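Local atomic coordinates of P35 antigen (Borrelia burgdorferi, PDB entry 4ALY), a protein that is an outer surface lipoprotein of the Lyme disease spirochaete, critical to ensure infection after a tick bite. Residues E108-I113 against E130-L135. Sequence-based numbering, arbitrary orientation.
Sequences EIFSKI and EERRML
Phe-110 reaches from the end of one short helix to two side chains one turn apart on another, Arg-132 and Leu-135. Its CB already points at helix 129-137, and with CG anti to the carbonyl carbon (chi1 -63°) the ring comes to lie against it. Arg-132 meets it with methylene groups: CG lies over one face of the ring, 4.0 Å from Phe-110 CE2, and Arg-132 CD is 3.9 Å from both Phe-110 CD2 and CE2. The bend at chi3 (-102°) carries the guanidinium away from the ring, its plane 35° from the ring plane. This charged end is held elsewhere, by a salt bridge from NH1 to Glu-98 and a hydrogen bond from NH2 to the carbonyl oxygen of Phe-123. These bonds probably help keep CG and CD against the ring.

The side chains of Leu-135 and Phe-110 point toward each other from opposite directions. The Leu-135 CD2 methyl sits 3.8 Å from Phe-110 CZ and 4.0 Å from Phe-110 CE1, an oblique apolar approach to the ring's far end. The nearest CA atoms, those of Phe-110 and Arg-132, are 9.0 Å apart, and side chains alone bridge the gap.

Phe-123, in the connection between the two helices, packs edge-to-face with Phe-110 and pairs through its backbone with Ile-113. Both segments fall in the Borrelia Bbcrasp-1 domain region, and the contact is buried aromatic-aliphatic packing between two short helices of this all-helical fold: Ile-109 leans on helix 143-157, whereas Glu-131 and Met-134 rest against helix 163-189 and Arg-133 touches helix 70-95.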
ATOM      1  N   GLU A 108       8.886  -7.180 -16.987  1.00 19.20           N
ATOM      2  CA  GLU A 108       9.819  -7.889 -16.087  1.00 18.20           C
ATOM      3  C   GLU A 108       9.336  -8.149 -14.707  1.00 17.62           C
ATOM      4  O   GLU A 108      10.031  -8.867 -13.935  1.00 16.69           O
ATOM      5  CB  GLU A 108      11.105  -7.120 -15.851  1.00 21.29           C
ATOM      6  CG  GLU A 108      11.694  -6.418 -17.045  1.00 25.37           C
ATOM      7  CD  GLU A 108      12.229  -7.358 -18.065  1.00 31.16           C
ATOM      8  OE1 GLU A 108      12.093  -8.608 -17.887  1.00 37.58           O
ATOM      9  OE2 GLU A 108      12.791  -6.837 -19.048  1.00 37.34           O
ATOM     10  N   ILE A 109       8.220  -7.528 -14.322  1.00 16.38           N
ATOM     11  CA  ILE A 109       7.698  -7.742 -12.980  1.00 15.19           C
ATOM     12  C   ILE A 109       6.313  -8.317 -13.107  1.00 17.41           C
ATOM     13  O   ILE A 109       6.115  -9.519 -12.868  1.00 19.50           O
ATOM     14  CB  ILE A 109       7.722  -6.430 -12.156  1.00 14.76           C
ATOM     15  CG1 ILE A 109       9.042  -5.701 -12.363  1.00 12.40           C
ATOM     16  CG2 ILE A 109       7.436  -6.677 -10.656  1.00 14.54           C
ATOM     17  CD1 ILE A 109       9.172  -4.364 -11.642  1.00 12.02           C
ATOM     18  N   PHE A 110       5.319  -7.507 -13.508  1.00 17.13           N
ATOM     19  CA  PHE A 110       3.941  -7.948 -13.261  1.00 16.09           C
ATOM     20  C   PHE A 110       3.667  -9.228 -14.041  1.00 16.07           C
ATOM     21  O   PHE A 110       2.941 -10.145 -13.623  1.00 13.93           O
ATOM     22  CB  PHE A 110       2.930  -6.874 -13.602  1.00 16.37           C
ATOM     23  CG  PHE A 110       3.033  -5.620 -12.773  1.00 15.88           C
ATOM     24  CD1 PHE A 110       3.545  -5.635 -11.486  1.00 16.77           C
ATOM     25  CD2 PHE A 110       2.530  -4.417 -13.271  1.00 16.23           C
ATOM     26  CE1 PHE A 110       3.586  -4.478 -10.708  1.00 16.65           C
ATOM     27  CE2 PHE A 110       2.519  -3.248 -12.490  1.00 16.81           C
ATOM     28  CZ  PHE A 110       3.056  -3.270 -11.208  1.00 16.44           C
ATOM     29  N   SER A 111       4.310  -9.346 -15.179  1.00 17.53           N
ATOM     30  CA  SER A 111       4.031 -10.584 -15.937  1.00 18.38           C
ATOM     31  C   SER A 111       4.907 -11.781 -15.479  1.00 17.52           C
ATOM     32  O   SER A 111       4.828 -12.796 -16.104  1.00 18.59           O
ATOM     33  CB  SER A 111       4.109 -10.370 -17.451  1.00 15.13           C
ATOM     34  OG  SER A 111       5.454 -10.213 -17.823  1.00 15.76           O
ATOM     35  N   LYS A 112       5.705 -11.630 -14.427  1.00 17.04           N
ATOM     36  CA  LYS A 112       6.520 -12.729 -13.855  1.00 19.61           C
ATOM     37  C   LYS A 112       6.157 -13.099 -12.418  1.00 21.22           C
ATOM     38  O   LYS A 112       6.698 -14.074 -11.902  1.00 26.88           O
ATOM     39  CB  LYS A 112       8.008 -12.397 -13.763  1.00 19.62           C
ATOM     40  CG  LYS A 112       8.645 -11.688 -14.955  1.00 20.72           C
ATOM     41  CD  LYS A 112       8.860 -12.674 -16.077  1.00 21.95           C
ATOM     42  CE  LYS A 112       9.989 -12.196 -16.984  1.00 23.22           C
ATOM     43  NZ  LYS A 112       9.727 -13.110 -18.134  1.00 25.06           N
ATOM     44  N   ILE A 113       5.287 -12.347 -11.757  1.00 19.19           N
ATOM     45  CA  ILE A 113       5.009 -12.614 -10.369  1.00 19.05           C
ATOM     46  C   ILE A 113       3.516 -12.939 -10.222  1.00 18.59           C
ATOM     47  O   ILE A 113       2.751 -12.608 -11.109  1.00 18.78           O
ATOM     48  CB  ILE A 113       5.356 -11.380  -9.491  1.00 19.17           C
ATOM     49  CG1 ILE A 113       4.491 -10.171  -9.946  1.00 17.70           C
ATOM     50  CG2 ILE A 113       6.872 -11.105  -9.514  1.00 16.32           C
ATOM     51  CD1 ILE A 113       4.370  -9.064  -8.933  1.00 17.20           C
ATOM     52  N   GLU A 130      -7.633  -3.856 -10.427  1.00 21.96           N
ATOM     53  CA  GLU A 130      -7.824  -3.219  -9.110  1.00 23.93           C
ATOM     54  C   GLU A 130      -6.584  -3.176  -8.198  1.00 22.00           C
ATOM     55  O   GLU A 130      -6.209  -2.109  -7.669  1.00 20.51           O
ATOM     56  CB  GLU A 130      -8.952  -3.841  -8.351  1.00 29.46           C
ATOM     57  CG  GLU A 130     -10.087  -2.887  -8.059  1.00 40.26           C
ATOM     58  CD  GLU A 130     -10.450  -2.897  -6.570  1.00 48.14           C
ATOM     59  OE1 GLU A 130      -9.831  -3.687  -5.822  1.00 56.07           O
ATOM     60  OE2 GLU A 130     -11.326  -2.108  -6.126  1.00 49.06           O
ATOM     61  N   GLU A 131      -5.951  -4.325  -8.022  1.00 18.90           N
ATOM     62  CA  GLU A 131      -4.795  -4.458  -7.168  1.00 17.20           C
ATOM     63  C   GLU A 131      -3.581  -3.674  -7.718  1.00 15.65           C
ATOM     64  O   GLU A 131      -2.849  -2.973  -7.011  1.00 15.23           O
ATOM     65  CB  GLU A 131      -4.452  -5.929  -7.077  1.00 19.02           C
ATOM     66  CG  GLU A 131      -5.400  -6.689  -6.209  1.00 19.80           C
ATOM     67  CD  GLU A 131      -6.526  -7.330  -6.987  1.00 22.84           C
ATOM     68  OE1 GLU A 131      -6.798  -7.007  -8.185  1.00 24.64           O
ATOM     69  OE2 GLU A 131      -7.168  -8.184  -6.356  1.00 24.86           O
ATOM     70  N   ARG A 132      -3.400  -3.734  -8.999  1.00 14.60           N
ATOM     71  CA  ARG A 132      -2.440  -2.861  -9.583  1.00 14.73           C
ATOM     72  C   ARG A 132      -2.691  -1.345  -9.221  1.00 13.63           C
ATOM     73  O   ARG A 132      -1.775  -0.644  -8.760  1.00 13.78           O
ATOM     74  CB  ARG A 132      -2.440  -3.095 -11.049  1.00 15.10           C
ATOM     75  CG  ARG A 132      -1.297  -3.894 -11.551  1.00 18.42           C
ATOM     76  CD  ARG A 132      -1.288  -3.732 -13.078  1.00 18.54           C
ATOM     77  NE  ARG A 132      -1.875  -4.990 -13.367  1.00 25.25           N
ATOM     78  CZ  ARG A 132      -2.890  -5.263 -14.166  1.00 20.81           C
ATOM     79  NH1 ARG A 132      -3.464  -4.350 -14.948  1.00 17.60           N
ATOM     80  NH2 ARG A 132      -3.208  -6.545 -14.214  1.00 19.51           N
ATOM     81  N   ARG A 133      -3.908  -0.863  -9.435  1.00 13.49           N
ATOM     82  CA  ARG A 133      -4.348   0.505  -9.108  1.00 13.87           C
ATOM     83  C   ARG A 133      -4.026   0.874  -7.631  1.00 15.85           C
ATOM     84  O   ARG A 133      -3.377   1.951  -7.336  1.00 17.01           O
ATOM     85  CB  ARG A 133      -5.855   0.701  -9.454  1.00 13.36           C
ATOM     86  CG  ARG A 133      -6.293   2.198  -9.579  1.00 13.49           C
ATOM     87  CD  ARG A 133      -6.458   2.860  -8.194  1.00 12.13           C
ATOM     88  NE  ARG A 133      -7.329   2.070  -7.341  1.00 11.90           N
ATOM     89  CZ  ARG A 133      -7.328   2.173  -6.025  1.00 12.12           C
ATOM     90  NH1 ARG A 133      -6.466   2.993  -5.476  1.00 12.50           N
ATOM     91  NH2 ARG A 133      -8.140   1.455  -5.259  1.00 11.51           N
ATOM     92  N   MET A 134      -4.365  -0.034  -6.707  1.00 18.04           N
ATOM     93  CA  MET A 134      -4.098   0.186  -5.248  1.00 18.80           C
ATOM     94  C   MET A 134      -2.588   0.291  -5.064  1.00 19.40           C
ATOM     95  O   MET A 134      -2.100   1.122  -4.351  1.00 21.04           O
ATOM     96  CB  MET A 134      -4.681  -0.945  -4.416  1.00 21.45           C
ATOM     97  CG  MET A 134      -5.941  -0.597  -3.637  1.00 24.76           C
ATOM     98  SD  MET A 134      -6.905  -2.077  -3.331  1.00 36.47           S
ATOM     99  CE  MET A 134      -8.560  -1.436  -3.015  1.00 30.31           C
ATOM    100  N   LEU A 135      -1.820  -0.519  -5.768  1.00 18.69           N
ATOM    101  CA  LEU A 135      -0.404  -0.372  -5.651  1.00 17.95           C
ATOM    102  C   LEU A 135       0.056   1.060  -6.108  1.00 18.27           C
ATOM    103  O   LEU A 135       0.934   1.665  -5.477  1.00 16.87           O
ATOM    104  CB  LEU A 135       0.265  -1.430  -6.501  1.00 16.96           C
ATOM    105  CG  LEU A 135       1.781  -1.366  -6.570  1.00 18.74           C
ATOM    106  CD1 LEU A 135       2.424  -1.514  -5.167  1.00 16.44           C
ATOM    107  CD2 LEU A 135       2.212  -2.496  -7.543  1.00 19.46           C
TER